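Local coordinates for stage 0 sporulation protein A homolog (Desulfitobacterium hafniense, PDB 3MJQ), which may help control sporulation as a regulator with a GGDEF output domain that probably makes cyclic di-GMP, and is represented here by its PAS domain, at residues L13-N16 with R20-Y23; L75-K78 with S82-A85. The protein carries 1 engineered substitution. All blocks are in the same frame, centred on the assembly; numbering follows the deposited sequence.

Contact 1 (L13-N16 with R20-Y23); sequences LIIN and RLLY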
loop_
_atom_site.group_PDB
_atom_site.type_symbol
_atom_site.label_atom_id
_atom_site.label_comp_id
_atom_site.label_asym_id
_atom_site.label_seq_id
_atom_site.Cartn_x
_atom_site.Cartn_y
_atom_site.Cartn_z
ATOM N N LEU A 13 2.072 -8.298 -2.691
ATOM C CA LEU A 13 3.146 -9.262 -2.583
ATOM C C LEU A 13 4.270 -8.586 -1.832
ATOM O O LEU A 13 4.392 -7.361 -1.849
ATOM C CB LEU A 13 3.673 -9.650 -3.969
ATOM C CG LEU A 13 2.736 -10.210 -5.042
ATOM C CD1 LEU A 13 3.496 -10.316 -6.359
ATOM C CD2 LEU A 13 2.203 -11.588 -4.635
ATOM N N ILE A 14 5.071 -9.390 -1.155
ATOM C CA ILE A 14 6.240 -8.878 -0.473
ATOM C C ILE A 14 7.308 -9.754 -1.117
ATOM O O ILE A 14 7.215 -10.974 -1.064
ATOM C CB ILE A 14 6.186 -9.106 1.060
ATOM C CG1 ILE A 14 5.354 -8.022 1.741
ATOM C CG2 ILE A 14 7.574 -9.007 1.645
ATOM C CD1 ILE A 14 3.892 -8.242 1.694
ATOM N N ILE A 15 8.299 -9.155 -1.761
ATOM C CA ILE A 15 9.321 -9.956 -2.421
ATOM C C ILE A 15 10.714 -9.521 -2.001
ATOM O O ILE A 15 10.985 -8.325 -1.875
ATOM C CB ILE A 15 9.156 -9.882 -3.968
ATOM C CG1 ILE A 15 9.525 -8.497 -4.490
ATOM C CG2 ILE A 15 7.693 -10.123 -4.343
ATOM C CD1 ILE A 15 10.929 -8.395 -4.982
ATOM N N ASN A 16 11.590 -10.502 -1.782
ATOM C CA ASN A 16 12.957 -10.242 -1.338
ATOM C C ASN A 16 13.922 -9.831 -2.433
ATOM O O ASN A 16 13.549 -9.686 -3.593
ATOM C CB ASN A 16 13.525 -11.464 -0.613
ATOM C CG ASN A 16 13.671 -12.658 -1.518
ATOM O OD1 ASN A 16 14.268 -12.571 -2.584
ATOM N ND2 ASN A 16 13.133 -13.789 -1.094
ATOM N N ARG A 20 12.100 -13.725 -4.643
ATOM C CA ARG A 20 11.189 -14.750 -4.160
ATOM C C ARG A 20 9.992 -14.108 -3.449
ATOM O O ARG A 20 10.105 -13.035 -2.847
ATOM C CB ARG A 20 11.916 -15.740 -3.232
ATOM C CG ARG A 20 12.818 -16.749 -3.954
ATOM C CD ARG A 20 12.151 -17.293 -5.220
ATOM N NE ARG A 20 12.528 -18.674 -5.513
ATOM C CZ ARG A 20 12.054 -19.738 -4.865
ATOM N NH1 ARG A 20 11.177 -19.585 -3.879
ATOM N NH2 ARG A 20 12.447 -20.958 -5.204
ATOM N N LEU A 21 8.842 -14.770 -3.535
ATOM C CA LEU A 21 7.619 -14.267 -2.926
ATOM C C LEU A 21 7.442 -14.602 -1.453
ATOM O O LEU A 21 6.908 -15.655 -1.106
ATOM C CB LEU A 21 6.399 -14.765 -3.707
ATOM C CG LEU A 21 5.876 -13.897 -4.865
ATOM C CD1 LEU A 21 6.984 -13.612 -5.875
ATOM C CD2 LEU A 21 4.715 -14.608 -5.546
ATOM N N LEU A 22 7.879 -13.687 -0.595
ATOM C CA LEU A 22 7.755 -13.850 0.846
ATOM C C LEU A 22 6.282 -13.870 1.274
ATOM O O LEU A 22 5.882 -14.698 2.092
ATOM C CB LEU A 22 8.488 -12.710 1.553
ATOM C CG LEU A 22 10.018 -12.771 1.617
ATOM C CD1 LEU A 22 10.577 -13.489 0.416
ATOM C CD2 LEU A 22 10.565 -11.359 1.702
ATOM N N TYR A 23 5.484 -12.963 0.708
ATOM C CA TYR A 23 4.056 -12.868 1.025
ATOM C C TYR A 23 3.165 -12.540 -0.170
ATOM O O TYR A 23 3.582 -11.847 -1.092
ATOM C CB TYR A 23 3.823 -11.796 2.079
ATOM C CG TYR A 23 2.364 -11.572 2.361
ATOM C CD1 TYR A 23 1.659 -12.431 3.188
ATOM C CD2 TYR A 23 1.685 -10.510 1.779
ATOM C CE1 TYR A 23 0.316 -12.237 3.434
ATOM C CE2 TYR A 23 0.344 -10.304 2.013
ATOM C CZ TYR A 23 -0.339 -11.171 2.844
ATOM O OH TYR A 23 -1.673 -10.963 3.107
#
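The Asn16 side-chain amide receives its neighbours on one side of its plane: Arg20 N stands above the carbonyl end, while Arg20 CB and a methyl of Leu22 lie toward the amide nitrogen. Arg20 N donates to Asn16 OD1 in a nearly straight bond (3.2 Å, 172° at the hydrogen), although it lies well out of the carbonyl plane. Asn16 CG sits between the backbone N and carbonyl carbon (chi1 65°), which folds the amide back over the turn. Asn16 OD1 also takes a weak bond from Glu18 N. The Tyr23 ring is met obliquely by the Ile14 side chain.

The backbones form the antiparallel hairpin of strands 11-16 and 21-24 at one edge of the PAS sheet, interrupted by a classic beta bulge. Leu22 and Tyr23 both face Ile14: Ile14 N donates to Tyr23 O (2.9 Å) and Tyr23 N to Ile14 O (3.2 Å), whereas Leu22 N makes only a weak bond to Ile14 O. Beyond the bulge, Asn16 N bonds to Arg20 O (3.1 Å) where the chain enters the turn. Ile15 CG2 meets Leu21 CD1 at 3.9 Å, branched apolar groups suited to the face where Ile44 touches Leu21 and Leu60 and Phe64 touch Ile15.

Contact 2 (L75-K78 with S82-A85); sequences LEKK and SIPA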
loop_
_atom_site.group_PDB
_atom_site.type_symbol
_atom_site.label_atom_id
_atom_site.label_comp_id
_atom_site.label_asym_id
_atom_site.label_seq_id
_atom_site.Cartn_x
_atom_site.Cartn_y
_atom_site.Cartn_z
ATOM N N LEU A 75 1.195 -9.237 -16.081
ATOM C CA LEU A 75 1.196 -10.406 -15.230
ATOM C C LEU A 75 0.713 -11.572 -16.052
ATOM O O LEU A 75 -0.372 -11.518 -16.617
ATOM C CB LEU A 75 0.268 -10.177 -14.045
ATOM C CG LEU A 75 0.453 -8.823 -13.355
ATOM C CD1 LEU A 75 -0.459 -8.765 -12.148
ATOM C CD2 LEU A 75 1.908 -8.621 -12.921
ATOM N N GLU A 76 1.526 -12.621 -16.135
ATOM C CA GLU A 76 1.155 -13.796 -16.906
ATOM C C GLU A 76 0.409 -14.777 -16.026
ATOM O O GLU A 76 0.941 -15.266 -15.034
ATOM C CB GLU A 76 2.388 -14.487 -17.487
ATOM C CG GLU A 76 2.040 -15.476 -18.594
ATOM C CD GLU A 76 3.189 -16.387 -18.990
ATOM O OE1 GLU A 76 4.308 -15.888 -19.219
ATOM O OE2 GLU A 76 2.969 -17.611 -19.086
ATOM N N LYS A 77 -0.826 -15.074 -16.404
ATOM C CA LYS A 77 -1.659 -15.988 -15.649
ATOM C C LYS A 77 -1.313 -17.432 -15.992
ATOM O O LYS A 77 -0.864 -17.703 -17.098
ATOM C CB LYS A 77 -3.121 -15.701 -15.974
ATOM C CG LYS A 77 -3.395 -14.219 -16.194
ATOM C CD LYS A 77 -4.828 -13.849 -15.883
ATOM C CE LYS A 77 -5.805 -14.623 -16.736
ATOM N NZ LYS A 77 -7.205 -14.318 -16.332
ATOM N N LYS A 78 -1.504 -18.348 -15.038
ATOM C CA LYS A 78 -1.231 -19.772 -15.251
ATOM C C LYS A 78 -1.690 -20.152 -16.652
ATOM O O LYS A 78 -1.108 -21.005 -17.320
ATOM C CB LYS A 78 -2.011 -20.594 -14.232
ATOM C CG LYS A 78 -2.080 -22.088 -14.516
ATOM C CD LYS A 78 -0.893 -22.835 -13.932
ATOM C CE LYS A 78 -0.937 -22.926 -12.407
ATOM N NZ LYS A 78 -1.725 -24.080 -11.897
ATOM N N SER A 82 -1.458 -12.774 -20.468
ATOM C CA SER A 82 -1.045 -11.688 -19.598
ATOM C C SER A 82 -2.123 -10.634 -19.419
ATOM O O SER A 82 -3.010 -10.473 -20.258
ATOM C CB SER A 82 0.230 -11.028 -20.133
ATOM O OG SER A 82 1.306 -11.953 -20.200
ATOM N N ILE A 83 -2.029 -9.931 -18.297
ATOM C CA ILE A 83 -2.954 -8.863 -17.938
ATOM C C ILE A 83 -2.148 -7.611 -17.606
ATOM O O ILE A 83 -1.110 -7.691 -16.949
ATOM C CB ILE A 83 -3.795 -9.238 -16.700
ATOM C CG1 ILE A 83 -2.877 -9.780 -15.608
ATOM C CG2 ILE A 83 -4.862 -10.233 -17.079
ATOM C CD1 ILE A 83 -3.599 -10.332 -14.421
ATOM N N PRO A 84 -2.603 -6.437 -18.080
ATOM C CA PRO A 84 -1.914 -5.177 -17.818
ATOM C C PRO A 84 -2.105 -4.790 -16.353
ATOM O O PRO A 84 -3.205 -4.870 -15.804
ATOM C CB PRO A 84 -2.604 -4.215 -18.771
ATOM C CG PRO A 84 -3.977 -4.710 -18.770
ATOM C CD PRO A 84 -3.804 -6.197 -18.896
ATOM N N ALA A 85 -1.024 -4.380 -15.712
ATOM C CA ALA A 85 -1.114 -4.004 -14.320
ATOM C C ALA A 85 -0.214 -2.828 -14.074
ATOM O O ALA A 85 0.622 -2.471 -14.921
ATOM C CB ALA A 85 -0.691 -5.160 -13.434
#
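Backbone hydrogen bonds set the pairing of Leu75 with Ile83. Leu75 N donates to Ile83 O over 2.9 Å, and Ile83 N returns a bond of 2.8 Å to Leu75 O. The same Leu75 O receives a CA-H contact from Ser82, whose CA lies 3.1 Å away.

Apolar contacts come next. Ile83 CG1, placed between its backbone N and carbonyl carbon (chi1 48°), swings over the neighbouring strand, where it meets Leu75 CB at 3.5 Å; the two side chains cross obliquely. Farther along, Leu75 CD1 rests on Ala85 CB at 3.8 Å, a small methyl that fits beneath the leucine, and Ile104 touches both residues. Leu32 of helix 27-32 packs on Leu75 and Ile83. Lys77 contributes its aliphatic part: CD lies against Ile83 CG2 at 3.8 Å, the chains crossing at about a right angle.

Polar side chains take the other face. Ser82 OG approaches Glu76 CB at 3.9 Å, simple van der Waals contact between residues at home near solvent. This antiparallel pair is the hairpin of strands 70-76 and 82-93, the Gβ-Hβ pair of a PAS fold.

How the contacts relate
Contacts 1 and 2 are two of the hairpins of a single antiparallel sheet, those at its margins, whose order runs 21-24, 11-16, 98-106, 82-93, 70-76, with strand 98-106 between them. Their centres lie about 17 Å apart, on opposite sides of the chain's centre, and their nearest atoms are about 7 Å apart. Ile104 of the middle strand links them indirectly, packing on Leu13 and on both Leu75 and Ala85. Helix 44-48 reaches both, Ile44 packing on Leu13 and Leu21 and Ile47 bonding to the backbone of Glu76; helix 53-65 packs on contact 1 and helix 27-32 on contact 2. Phe4 of the second subunit packs on Ile14 of contact 1.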